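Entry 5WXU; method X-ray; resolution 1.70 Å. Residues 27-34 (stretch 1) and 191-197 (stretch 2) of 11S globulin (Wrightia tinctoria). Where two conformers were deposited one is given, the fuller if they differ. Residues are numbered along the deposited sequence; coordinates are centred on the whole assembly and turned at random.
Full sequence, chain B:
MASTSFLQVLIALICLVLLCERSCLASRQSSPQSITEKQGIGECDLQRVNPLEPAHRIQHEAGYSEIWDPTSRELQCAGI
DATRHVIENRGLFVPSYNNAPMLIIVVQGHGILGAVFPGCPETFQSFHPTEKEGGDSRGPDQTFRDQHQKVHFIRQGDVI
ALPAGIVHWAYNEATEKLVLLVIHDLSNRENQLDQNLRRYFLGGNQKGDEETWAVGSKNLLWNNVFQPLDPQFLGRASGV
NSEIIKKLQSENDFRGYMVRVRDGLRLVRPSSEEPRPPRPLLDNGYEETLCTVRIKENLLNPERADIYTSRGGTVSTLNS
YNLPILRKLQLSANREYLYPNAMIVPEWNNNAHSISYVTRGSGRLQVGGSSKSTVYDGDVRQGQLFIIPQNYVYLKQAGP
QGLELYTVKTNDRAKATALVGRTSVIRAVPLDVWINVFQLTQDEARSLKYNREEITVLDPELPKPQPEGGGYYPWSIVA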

ATOM      1  N   SER B  27     -13.757  -0.718  23.486  1.00 14.76           N
ATOM      2  CA  SER B  27     -13.037  -1.476  22.402  1.00 16.14           C
ATOM      3  C   SER B  27     -13.145  -0.731  21.082  1.00 16.49           C
ATOM      4  O   SER B  27     -13.825   0.295  21.011  1.00 16.74           O
ATOM      5  CB  SER B  27     -13.586  -2.914  22.266  1.00 15.56           C
ATOM      6  OG  SER B  27     -14.853  -2.898  21.631  1.00 15.82           O
ATOM      7  N   ARG B  28     -12.590  -1.346  20.037  1.00 17.13           N
ATOM      8  CA  ARG B  28     -12.763  -0.868  18.666  1.00 17.86           C
ATOM      9  C   ARG B  28     -14.221  -0.786  18.283  1.00 16.47           C
ATOM     10  O   ARG B  28     -14.531  -0.078  17.329  1.00 15.92           O
ATOM     11  CB  ARG B  28     -12.050  -1.775  17.643  1.00 15.81           C
ATOM     12  CG  ARG B  28     -10.540  -1.873  17.839  1.00 18.05           C
ATOM     13  CD  ARG B  28      -9.914  -2.534  16.574  1.00 17.28           C
ATOM     14  NE  ARG B  28      -8.643  -3.241  16.751  1.00 17.09           N
ATOM     15  CZ  ARG B  28      -8.507  -4.429  17.286  1.00 17.82           C
ATOM     16  NH1 ARG B  28      -9.532  -5.034  17.861  1.00 16.34           N
ATOM     17  NH2 ARG B  28      -7.303  -5.003  17.293  1.00 20.15           N
ATOM     18  N   GLN B  29     -15.062  -1.587  18.912  1.00 15.35           N
ATOM     19  CA  GLN B  29     -16.472  -1.699  18.570  1.00 17.46           C
ATOM     20  C   GLN B  29     -17.248  -0.901  19.581  1.00 18.86           C
ATOM     21  O   GLN B  29     -17.571  -1.411  20.643  1.00 18.70           O
ATOM     22  CB  GLN B  29     -16.921  -3.164  18.508  1.00 18.40           C
ATOM     23  CG  GLN B  29     -16.382  -3.945  17.302  1.00 16.84           C
ATOM     24  CD  GLN B  29     -17.202  -3.730  16.047  1.00 18.29           C
ATOM     25  OE1 GLN B  29     -17.914  -2.732  15.929  1.00 18.15           O
ATOM     26  NE2 GLN B  29     -17.078  -4.613  15.096  1.00 18.17           N
ATOM     27  N   SER B  30     -17.613   0.307  19.209  1.00 16.76           N
ATOM     28  CA  SER B  30     -18.308   1.211  20.107  1.00 18.50           C
ATOM     29  C   SER B  30     -19.506   1.865  19.455  1.00 19.92           C
ATOM     30  O   SER B  30     -19.878   1.528  18.339  1.00 19.20           O
ATOM     31  CB  SER B  30     -17.309   2.240  20.674  1.00 19.64           C
ATOM     32  OG  SER B  30     -17.847   2.988  21.756  1.00 21.58           O
ATOM     33  N   SER B  31     -20.139   2.798  20.175  0.62 21.25           N
ATOM     34  CA  SER B  31     -21.283   3.545  19.636  0.62 23.05           C
ATOM     35  C   SER B  31     -21.657   4.633  20.624  0.62 23.25           C
ATOM     36  O   SER B  31     -21.331   4.522  21.755  0.62 21.09           O
ATOM     37  CB  SER B  31     -22.518   2.647  19.419  0.62 24.80           C
ATOM     38  OG  SER B  31     -22.840   1.873  20.573  0.62 27.26           O
ATOM     39  N   PRO B  32     -22.318   5.703  20.177  1.00 24.62           N
ATOM     40  CA  PRO B  32     -22.630   6.773  21.114  1.00 27.23           C
ATOM     41  C   PRO B  32     -23.649   6.368  22.143  1.00 31.48           C
ATOM     42  O   PRO B  32     -24.431   5.435  21.880  1.00 30.25           O
ATOM     43  CB  PRO B  32     -23.176   7.909  20.239  1.00 26.37           C
ATOM     44  CG  PRO B  32     -23.250   7.406  18.871  1.00 26.77           C
ATOM     45  CD  PRO B  32     -22.685   6.015  18.797  1.00 25.20           C
ATOM     46  N   GLN B  33     -23.556   7.080  23.292  1.00 41.70           N
ATOM     47  CA  GLN B  33     -24.465   7.082  24.475  1.00 57.61           C
ATOM     48  C   GLN B  33     -25.877   6.643  24.210  1.00 63.49           C
ATOM     49  O   GLN B  33     -26.348   5.692  24.822  1.00 79.15           O
ATOM     50  CB  GLN B  33     -24.474   8.482  25.150  1.00 62.42           C
ATOM     51  CG  GLN B  33     -23.495   8.604  26.328  1.00 71.44           C
ATOM     52  CD  GLN B  33     -22.874   9.996  26.508  1.00 78.34           C
ATOM     53  OE1 GLN B  33     -21.723  10.120  26.952  1.00 69.29           O
ATOM     54  NE2 GLN B  33     -23.634  11.047  26.171  1.00 82.75           N
ATOM     55  N   SER B  34     -26.544   7.364  23.315  1.00 68.77           N
ATOM     56  CA  SER B  34     -27.888   7.027  22.848  1.00 74.09           C
ATOM     57  C   SER B  34     -28.008   5.529  22.535  1.00 76.62           C
ATOM     58  O   SER B  34     -29.100   4.981  22.374  1.00 75.43           O
ATOM     59  CB  SER B  34     -28.202   7.865  21.602  1.00 73.18           C
ATOM     60  OG  SER B  34     -29.528   7.690  21.162  1.00 71.06           O
ATOM     61  N   ASN B 191      -9.318   5.668  18.546  1.00 14.07           N
ATOM     62  CA  ASN B 191      -9.913   5.632  19.868  1.00 14.28           C
ATOM     63  C   ASN B 191     -10.524   4.287  20.125  1.00 14.30           C
ATOM     64  O   ASN B 191     -11.621   3.999  19.615  1.00 14.89           O
ATOM     65  CB  ASN B 191     -10.968   6.701  19.967  1.00 15.04           C
ATOM     66  CG  ASN B 191     -11.756   6.641  21.245  1.00 15.19           C
ATOM     67  OD1 ASN B 191     -11.309   6.060  22.272  1.00 15.63           O
ATOM     68  ND2 ASN B 191     -12.979   7.194  21.173  1.00 14.56           N
ATOM     69  N   GLN B 192      -9.858   3.455  20.911  1.00 14.29           N
ATOM     70  CA  GLN B 192     -10.376   2.129  21.217  1.00 13.29           C
ATOM     71  C   GLN B 192     -11.141   2.051  22.527  1.00 16.45           C
ATOM     72  O   GLN B 192     -11.447   0.943  23.007  1.00 15.17           O
ATOM     73  CB  GLN B 192      -9.264   1.060  21.241  1.00 13.84           C
ATOM     74  CG  GLN B 192      -8.511   0.911  19.942  1.00 13.74           C
ATOM     75  CD  GLN B 192      -7.621  -0.322  19.872  1.00 16.80           C
ATOM     76  OE1 GLN B 192      -7.830  -1.307  20.594  1.00 15.15           O
ATOM     77  NE2 GLN B 192      -6.700  -0.321  18.922  1.00 19.43           N
ATOM     78  N   LEU B 193     -11.352   3.197  23.149  1.00 15.04           N
ATOM     79  CA  LEU B 193     -11.983   3.226  24.474  1.00 15.49           C
ATOM     80  C   LEU B 193     -13.513   3.197  24.290  1.00 16.65           C
ATOM     81  O   LEU B 193     -14.068   2.131  24.222  1.00 17.18           O
ATOM     82  CB  LEU B 193     -11.492   4.355  25.331  1.00 16.21           C
ATOM     83  CG  LEU B 193     -10.033   4.229  25.754  1.00 16.89           C
ATOM     84  CD1 LEU B 193      -9.455   5.553  26.197  1.00 18.38           C
ATOM     85  CD2 LEU B 193      -9.920   3.210  26.906  1.00 17.33           C
ATOM     86  N   ASP B 194     -14.152   4.354  24.242  1.00 15.57           N
ATOM     87  CA  ASP B 194     -15.559   4.464  23.960  1.00 16.27           C
ATOM     88  C   ASP B 194     -15.754   5.930  23.498  1.00 15.25           C
ATOM     89  O   ASP B 194     -14.786   6.737  23.441  1.00 16.61           O
ATOM     90  CB  ASP B 194     -16.379   4.119  25.203  1.00 16.76           C
ATOM     91  CG  ASP B 194     -15.941   4.995  26.427  1.00 19.56           C
ATOM     92  OD1 ASP B 194     -15.918   6.220  26.325  1.00 18.41           O
ATOM     93  OD2 ASP B 194     -15.532   4.436  27.471  1.00 19.13           O
ATOM     94  N   GLN B 195     -16.981   6.299  23.190  1.00 16.07           N
ATOM     95  CA  GLN B 195     -17.224   7.540  22.480  1.00 16.98           C
ATOM     96  C   GLN B 195     -17.360   8.751  23.409  1.00 17.99           C
ATOM     97  O   GLN B 195     -18.394   9.467  23.396  1.00 20.02           O
ATOM     98  CB  GLN B 195     -18.469   7.374  21.573  1.00 17.40           C
ATOM     99  CG  GLN B 195     -18.340   6.210  20.596  1.00 16.85           C
ATOM    100  CD  GLN B 195     -17.108   6.402  19.718  1.00 19.20           C
ATOM    101  OE1 GLN B 195     -17.066   7.323  18.941  1.00 17.46           O
ATOM    102  NE2 GLN B 195     -16.087   5.592  19.915  1.00 20.13           N
ATOM    103  N   ASN B 196     -16.314   8.979  24.183  1.00 19.79           N
ATOM    104  CA  ASN B 196     -16.236  10.080  25.157  1.00 17.88           C
ATOM    105  C   ASN B 196     -14.802  10.534  25.173  1.00 19.05           C
ATOM    106  O   ASN B 196     -13.885   9.703  25.118  1.00 19.11           O
ATOM    107  CB  ASN B 196     -16.632   9.637  26.573  1.00 19.20           C
ATOM    108  CG  ASN B 196     -18.057   9.124  26.649  1.00 23.42           C
ATOM    109  OD1 ASN B 196     -18.300   7.877  26.606  1.00 24.84           O
ATOM    110  ND2 ASN B 196     -19.016  10.050  26.651  1.00 18.28           N
ATOM    111  N   LEU B 197     -14.585  11.861  25.227  1.00 17.37           N
ATOM    112  CA  LEU B 197     -13.230  12.364  25.283  1.00 17.30           C
ATOM    113  C   LEU B 197     -12.601  12.280  26.666  1.00 20.30           C
ATOM    114  O   LEU B 197     -13.235  12.729  27.661  1.00 19.69           O
ATOM    115  CB  LEU B 197     -13.215  13.827  24.817  1.00 17.94           C
ATOM    116  CG  LEU B 197     -11.887  14.518  24.746  1.00 20.93           C
ATOM    117  CD1 LEU B 197     -10.991  13.859  23.696  1.00 20.31           C
ATOM    118  CD2 LEU B 197     -12.079  16.001  24.405  1.00 23.00           C
TER
HETATM  119  O   HOH W   1     -14.222   3.218  20.983  1.00 19.62           O
HETATM  120  O   HOH W   2     -10.139  -2.759  21.165  1.00 17.38           O
HETATM  121  O   HOH W   3     -19.471   4.804  23.891  1.00 22.89           O
HETATM  122  O   HOH W   4     -21.433   8.666  24.101  1.00 41.44           O

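Neither stretch forms regular helix or strand, yet the two backbones run alongside each other in the same direction: the nearest CA pairs are Arg28 with Gln192 (CA to CA 4.6 Å), Ser30 with Asp194 (CA to CA 5.7 Å) and Pro32 with Gln195 (CA to CA 5.6 Å). Partner numbers rise together along both stretches, although any two residues that touch are at least 163 positions apart in the sequence. The contact buries 409 Å², both sides summed.

Direct backbone bonding is concentrated at Ser27. Its N donates to Leu193 O at 3.0 Å and, weakly, to Gln192 O at 2.9 Å; the shorter distance does not make the stronger bond, because hydrogen placement as well as separation enters the assignment. Ser27 O lies 3.2 Å from Gln192 O, but two carbonyl oxygens are both acceptors and no bond joins them.

Water carries much of the remaining polar linkage. Water 1 O donates to Ser27 O at 2.9 Å and to Asn191 O at 3.0 Å, so it ties together two carbonyls that could not bond directly. Water 2 O accepts from Arg28 N at 3.0 Å and donates to Gln192 OE1 at 2.8 Å. Farther along, water 3 O accepts from Gln195 N at 3.0 Å and lies 3.2 Å from Ser30 OG and 2.8 Å from Ser31 O, while water 4 O accepts from Gln33 N at 2.8 Å and donates to Gln195 O at 3.2 Å.

Side-chain packing is mostly van der Waals contact. Arg28 CG approaches Gln192 CD at 3.9 Å, and Gln192 OE1 sits over one face of the guanidinium. Ser30, whose CA-to-CB bond points toward the other stretch, places OG 3.5 Å from Asp194 CA and 3.5 Å from Gln195 CG. The CA-to-CB bond of Gln195 also points toward the other stretch, and Gln195 CG lies 3.6 Å from Ser31 O and 4.0 Å from Pro32 N; this one methylene therefore meets three successive residues. The poorly ordered Gln33 side chain brings its end close to that of Asn196.

Hydrogen bonds also form within each stretch. Gln29 N donates to Ser27 OG at 3.0 Å (151° at the hydrogen). Asn191 spans its own loop: OD1 accepts from Leu193 N at 3.0 Å (153°), and ND2 donates to Asp194 O at 2.9 Å with a nearly straight 170° angle.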